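Long-range contacts in Alr2269 protein (PDB 3MC9), which probably serves, through its periplasmic POTRA domains, in Omp85-type polypeptide transport and beta-barrel protein biogenesis at the outer membrane: residues A[59-64]-A[93-98]; A[135-140]-A[174-179]. All blocks are in the same frame, centred on the assembly; numbering follows the deposited sequence.

Interaction 1 (A[59-64]-A[93-98]); sequences EPRVLV and GRTTTR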
loop_
_atom_site.group_PDB
_atom_site.type_symbol
_atom_site.label_atom_id
_atom_site.label_comp_id
_atom_site.label_asym_id
_atom_site.label_seq_id
_atom_site.Cartn_x
_atom_site.Cartn_y
_atom_site.Cartn_z
ATOM N N GLU A 59 13.567 -3.073 -25.144
ATOM C CA GLU A 59 13.348 -1.742 -24.552
ATOM C C GLU A 59 14.592 -0.841 -24.535
ATOM O O GLU A 59 15.638 -1.254 -24.043
ATOM C CB GLU A 59 12.858 -1.888 -23.108
ATOM C CG GLU A 59 11.360 -1.865 -22.934
ATOM C CD GLU A 59 10.973 -1.847 -21.480
ATOM O OE1 GLU A 59 11.795 -2.266 -20.648
ATOM O OE2 GLU A 59 9.846 -1.413 -21.161
ATOM N N PRO A 60 14.468 0.412 -25.008
ATOM C CA PRO A 60 15.645 1.280 -24.923
ATOM C C PRO A 60 16.065 1.585 -23.489
ATOM O O PRO A 60 15.237 1.598 -22.567
ATOM C CB PRO A 60 15.213 2.577 -25.621
ATOM C CG PRO A 60 13.906 2.304 -26.252
ATOM C CD PRO A 60 13.295 1.125 -25.540
ATOM N N ARG A 61 17.352 1.838 -23.325
ATOM C CA ARG A 61 17.938 2.117 -22.029
ATOM C C ARG A 61 18.552 3.476 -22.009
ATOM O O ARG A 61 19.058 3.918 -23.019
ATOM C CB ARG A 61 19.053 1.150 -21.775
ATOM C CG ARG A 61 18.548 -0.186 -21.644
ATOM C CD ARG A 61 19.569 -1.171 -21.956
ATOM N NE ARG A 61 18.917 -2.459 -22.066
ATOM C CZ ARG A 61 19.516 -3.614 -21.866
ATOM N NH1 ARG A 61 20.810 -3.658 -21.548
ATOM N NH2 ARG A 61 18.801 -4.723 -21.975
ATOM N N VAL A 62 18.547 4.094 -20.836
ATOM C CA VAL A 62 19.193 5.363 -20.622
ATOM C C VAL A 62 19.990 5.229 -19.358
ATOM O O VAL A 62 19.562 4.574 -18.408
ATOM C CB VAL A 62 18.196 6.515 -20.333
ATOM C CG1 VAL A 62 18.573 7.748 -21.137
ATOM C CG2 VAL A 62 16.778 6.101 -20.577
ATOM N N LEU A 63 21.140 5.880 -19.332
ATOM C CA LEU A 63 21.962 5.872 -18.141
ATOM C C LEU A 63 21.270 6.731 -17.120
ATOM O O LEU A 63 20.635 7.726 -17.471
ATOM C CB LEU A 63 23.356 6.422 -18.444
ATOM C CG LEU A 63 24.300 6.442 -17.241
ATOM C CD1 LEU A 63 24.818 5.032 -16.972
ATOM C CD2 LEU A 63 25.427 7.399 -17.512
ATOM N N VAL A 64 21.349 6.335 -15.857
ATOM C CA VAL A 64 20.712 7.096 -14.802
ATOM C C VAL A 64 21.827 7.823 -14.079
ATOM O O VAL A 64 22.786 7.185 -13.648
ATOM C CB VAL A 64 19.904 6.202 -13.835
ATOM C CG1 VAL A 64 19.542 6.971 -12.540
ATOM C CG2 VAL A 64 18.632 5.696 -14.513
ATOM N N GLY A 93 24.349 5.630 -12.131
ATOM C CA GLY A 93 25.480 4.978 -12.790
ATOM C C GLY A 93 25.180 3.582 -13.323
ATOM O O GLY A 93 26.106 2.818 -13.596
ATOM N N ARG A 94 23.891 3.251 -13.454
ATOM C CA ARG A 94 23.446 2.083 -14.204
ATOM C C ARG A 94 22.342 2.560 -15.136
ATOM O O ARG A 94 21.807 3.657 -14.954
ATOM C CB ARG A 94 22.881 1.017 -13.261
ATOM C CG ARG A 94 23.846 0.542 -12.189
ATOM C CD ARG A 94 25.039 -0.215 -12.773
ATOM N NE ARG A 94 25.958 -0.675 -11.730
ATOM C CZ ARG A 94 27.073 -0.051 -11.349
ATOM N NH1 ARG A 94 27.454 1.101 -11.905
ATOM N NH2 ARG A 94 27.812 -0.578 -10.390
ATOM N N THR A 95 21.989 1.754 -16.128
ATOM C CA THR A 95 20.877 2.104 -16.990
ATOM C C THR A 95 19.549 1.753 -16.323
ATOM O O THR A 95 19.492 1.097 -15.271
ATOM C CB THR A 95 20.919 1.402 -18.353
ATOM O OG1 THR A 95 21.126 0.007 -18.163
ATOM C CG2 THR A 95 22.003 1.985 -19.241
ATOM N N THR A 96 18.476 2.235 -16.933
ATOM C CA THR A 96 17.150 1.808 -16.549
ATOM C C THR A 96 16.311 1.854 -17.790
ATOM O O THR A 96 16.745 2.345 -18.833
ATOM C CB THR A 96 16.528 2.669 -15.401
ATOM O OG1 THR A 96 15.434 1.957 -14.810
ATOM C CG2 THR A 96 16.034 4.027 -15.890
ATOM N N THR A 97 15.109 1.317 -17.657
ATOM C CA THR A 97 14.174 1.193 -18.752
ATOM C C THR A 97 12.818 1.549 -18.179
ATOM O O THR A 97 12.642 1.668 -16.959
ATOM C CB THR A 97 14.076 -0.249 -19.298
ATOM O OG1 THR A 97 13.493 -1.097 -18.299
ATOM C CG2 THR A 97 15.454 -0.815 -19.708
ATOM N N ARG A 98 11.873 1.689 -19.088
ATOM C CA ARG A 98 10.501 2.010 -18.783
ATOM C C ARG A 98 9.918 0.971 -17.826
ATOM O O ARG A 98 9.387 1.309 -16.761
ATOM C CB ARG A 98 9.712 2.039 -20.104
ATOM C CG ARG A 98 8.320 2.605 -19.989
ATOM C CD ARG A 98 7.402 2.040 -21.075
ATOM N NE ARG A 98 7.156 0.611 -20.883
ATOM C CZ ARG A 98 6.370 0.078 -19.940
ATOM N NH1 ARG A 98 5.722 0.841 -19.056
ATOM N NH2 ARG A 98 6.241 -1.242 -19.868
HETATM O O HOH W 1 13.233 -3.756 -19.315
HETATM O O HOH W 2 12.675 1.920 -22.163
HETATM O O HOH W 3 22.690 -1.279 -20.425
#
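The Glu59 carboxylate and the Arg98 guanidinium meet with their planes 72° apart. OE2 of Glu59 comes obliquely to NE of Arg98 in a weak salt bridge of 3.4 Å, doubtful because OE2 is not securely placed. The other oxygen shares a water with Thr97: it lies 2.5 Å from Glu59 OE1 and 2.9 Å from OG1 of Thr97. Threonine suits this helix start, because OG1, held between the backbone N and carbonyl carbon, caps Gln100 N while CG2 packs alongside CG of Arg61. The Arg61 guanidinium reaches Thr95 OG1 through another water. The Arg94 guanidinium has Gly93 O in its plane, yet its NH1 stands 52° above that carbonyl's own plane.

Between these polar ends the backbones pair antiparallel. Val62 and Thr96 form the hydrogen-bonded pair, with Val62 N 3.2 Å from Thr96 O, and Gly93 N, 2.7 Å from Val64 O, closes the far end. Beta-branched residues suit such strands; CG2 of Val64 and CG2 of Thr96 press together at a tight 3.4 Å. Strand 95-96 is the edge of the sheet, beside strand 62-71, and leads into helix 98-110, while Val62 and Val64 also touch strand 127-136.

Interaction 2 (A[135-140]-A[174-179]); sequences QPNPVL and LNLRDL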
loop_
_atom_site.group_PDB
_atom_site.type_symbol
_atom_site.label_atom_id
_atom_site.label_comp_id
_atom_site.label_asym_id
_atom_site.label_seq_id
_atom_site.Cartn_x
_atom_site.Cartn_y
_atom_site.Cartn_z
ATOM N N GLN A 135 3.923 8.969 -1.393
ATOM C CA GLN A 135 3.024 9.551 -0.406
ATOM C C GLN A 135 2.840 8.512 0.672
ATOM O O GLN A 135 2.164 7.507 0.453
ATOM C CB GLN A 135 1.682 9.916 -1.040
ATOM C CG GLN A 135 0.694 10.629 -0.108
ATOM C CD GLN A 135 1.320 11.736 0.743
ATOM O OE1 GLN A 135 1.329 11.642 1.965
ATOM N NE2 GLN A 135 1.826 12.786 0.103
ATOM N N PRO A 136 3.485 8.715 1.833
ATOM C CA PRO A 136 3.315 7.754 2.913
ATOM C C PRO A 136 1.849 7.590 3.307
ATOM O O PRO A 136 1.072 8.543 3.242
ATOM C CB PRO A 136 4.116 8.369 4.071
ATOM C CG PRO A 136 5.063 9.315 3.435
ATOM C CD PRO A 136 4.423 9.794 2.182
ATOM N N ASN A 137 1.480 6.375 3.701
ATOM C CA ASN A 137 0.136 6.121 4.234
ATOM C C ASN A 137 -0.072 6.959 5.492
ATOM O O ASN A 137 0.895 7.267 6.194
ATOM C CB ASN A 137 -0.028 4.651 4.611
ATOM C CG ASN A 137 -0.302 3.747 3.417
ATOM O OD1 ASN A 137 -0.995 4.122 2.472
ATOM N ND2 ASN A 137 0.224 2.538 3.476
ATOM N N PRO A 138 -1.325 7.316 5.795
ATOM C CA PRO A 138 -1.563 7.985 7.062
ATOM C C PRO A 138 -1.478 6.999 8.219
ATOM O O PRO A 138 -1.438 5.785 7.992
ATOM C CB PRO A 138 -3.000 8.479 6.920
ATOM C CG PRO A 138 -3.649 7.430 6.096
ATOM C CD PRO A 138 -2.585 6.934 5.140
ATOM N N VAL A 139 -1.446 7.517 9.440
ATOM C CA VAL A 139 -1.491 6.678 10.643
ATOM C C VAL A 139 -2.861 6.007 10.683
ATOM O O VAL A 139 -3.873 6.664 10.481
ATOM C CB VAL A 139 -1.285 7.520 11.919
ATOM C CG1 VAL A 139 -1.323 6.642 13.165
ATOM C CG2 VAL A 139 0.040 8.290 11.846
ATOM N N LEU A 140 -2.891 4.691 10.892
ATOM C CA LEU A 140 -4.172 3.962 10.956
ATOM C C LEU A 140 -4.919 4.320 12.239
ATOM O O LEU A 140 -4.446 4.030 13.348
ATOM C CB LEU A 140 -3.948 2.449 10.873
ATOM C CG LEU A 140 -5.194 1.559 10.901
ATOM C CD1 LEU A 140 -6.059 1.768 9.647
ATOM C CD2 LEU A 140 -4.800 0.109 11.042
ATOM N N LEU A 174 -0.142 3.170 8.530
ATOM C CA LEU A 174 -0.853 2.075 7.900
ATOM C C LEU A 174 0.106 1.316 7.010
ATOM O O LEU A 174 0.734 1.904 6.139
ATOM C CB LEU A 174 -2.041 2.592 7.068
ATOM C CG LEU A 174 -2.767 1.577 6.168
ATOM C CD1 LEU A 174 -3.392 0.437 6.983
ATOM C CD2 LEU A 174 -3.825 2.254 5.289
ATOM N N ASN A 175 0.222 0.013 7.248
ATOM C CA ASN A 175 0.912 -0.867 6.318
ATOM C C ASN A 175 -0.027 -1.896 5.717
ATOM O O ASN A 175 -0.621 -2.702 6.434
ATOM C CB ASN A 175 2.077 -1.573 6.983
ATOM C CG ASN A 175 2.918 -2.357 5.987
ATOM O OD1 ASN A 175 2.519 -3.418 5.542
ATOM N ND2 ASN A 175 4.097 -1.827 5.646
ATOM N N LEU A 176 -0.102 -1.894 4.390
ATOM C CA LEU A 176 -1.083 -2.687 3.660
ATOM C C LEU A 176 -0.809 -4.188 3.692
ATOM O O LEU A 176 -1.727 -4.985 3.519
ATOM C CB LEU A 176 -1.184 -2.192 2.224
ATOM C CG LEU A 176 -1.645 -0.731 2.168
ATOM C CD1 LEU A 176 -1.313 -0.119 0.821
ATOM C CD2 LEU A 176 -3.150 -0.603 2.483
ATOM N N ARG A 177 0.446 -4.577 3.903
ATOM C CA ARG A 177 0.761 -5.991 4.119
ATOM C C ARG A 177 0.200 -6.465 5.456
ATOM O O ARG A 177 -0.385 -7.538 5.528
ATOM C CB ARG A 177 2.248 -6.228 4.108
ATOM C CG ARG A 177 2.885 -6.002 2.759
ATOM C CD ARG A 177 4.377 -6.183 2.841
ATOM N NE ARG A 177 4.767 -7.592 2.938
ATOM C CZ ARG A 177 5.555 -8.120 3.881
ATOM N NH1 ARG A 177 6.069 -7.371 4.863
ATOM N NH2 ARG A 177 5.849 -9.419 3.840
ATOM N N ASP A 178 0.405 -5.666 6.504
ATOM C CA ASP A 178 -0.117 -5.997 7.825
ATOM C C ASP A 178 -1.641 -5.933 7.797
ATOM O O ASP A 178 -2.306 -6.721 8.456
ATOM C CB ASP A 178 0.411 -5.045 8.899
ATOM C CG ASP A 178 1.929 -5.106 9.061
ATOM O OD1 ASP A 178 2.561 -6.082 8.595
ATOM O OD2 ASP A 178 2.488 -4.157 9.654
ATOM N N LEU A 179 -2.188 -4.992 7.030
ATOM C CA LEU A 179 -3.633 -4.931 6.820
ATOM C C LEU A 179 -4.144 -6.248 6.199
ATOM O O LEU A 179 -5.142 -6.820 6.658
ATOM C CB LEU A 179 -4.051 -3.739 5.941
ATOM C CG LEU A 179 -5.573 -3.508 5.906
ATOM C CD1 LEU A 179 -6.090 -2.920 7.240
ATOM C CD2 LEU A 179 -5.986 -2.628 4.744
#
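Two groups of Asn137 and Pro138 hold the backbone of Leu174. Its N donates to Pro138 O at 3.0 Å, nearly straight at 163°, and its carbonyl O takes ND2 of Asn137 at 2.8 Å. ND2 stands 46° above the Leu174 carbonyl plane rather than on a lone pair. Asn137 reaches it because its CG is anti to its own carbonyl carbon (chi1 -79°), and asparagine is short enough to bring an N-H to a buried oxygen while CB packs 3.8 Å from CB of Leu174. Beside these bonds, CD1 of Leu140 lies 4.0 Å from CD1 of Leu174, the two leucines crossing at a slant; both also touch Val212 on strand 211-217.

The contact is looser around this tight part. Val139 turns its side chain away to the surface, and Leu176 merely brings CG to 4.0 Å from ND2 of Asn137. Farther along, Arg177 and Asp178 lie exposed, contributing backbone N-H groups to Asn175 OD1, the Arg177 bond being weak. Asn175 is therefore an N-cap, and its ND2 donates to Thr111 O, in the loop before strand 114-124. The residues between strands 127-136 and 142-146 form the connection of two successive POTRA domains, here pinned to the start of the second helix in the beta-alpha-alpha-beta-beta fold of the second domain.

How the interactions relate
Interaction 1 is a surface contact at the edge of the first sheet, whereas interaction 2 is partly buried and lies near the middle of the chain. Their centres are 31 Å apart and their nearest atoms about 18 Å, so they do not touch. Both nevertheless reach the same sheet, through the neighbouring strands 62-71 and 127-136. Chemistry follows place: 59-64 with 93-98 relies on a strand ladder flanked by waters and charged side chains, while 135-140 with 174-179 combines just two direct hydrogen bonds with leucine packing. In both, the second segment runs into a helix, 98-110 or 176-192. Along the chain they lie in series, interaction 1 closing before interaction 2 opens.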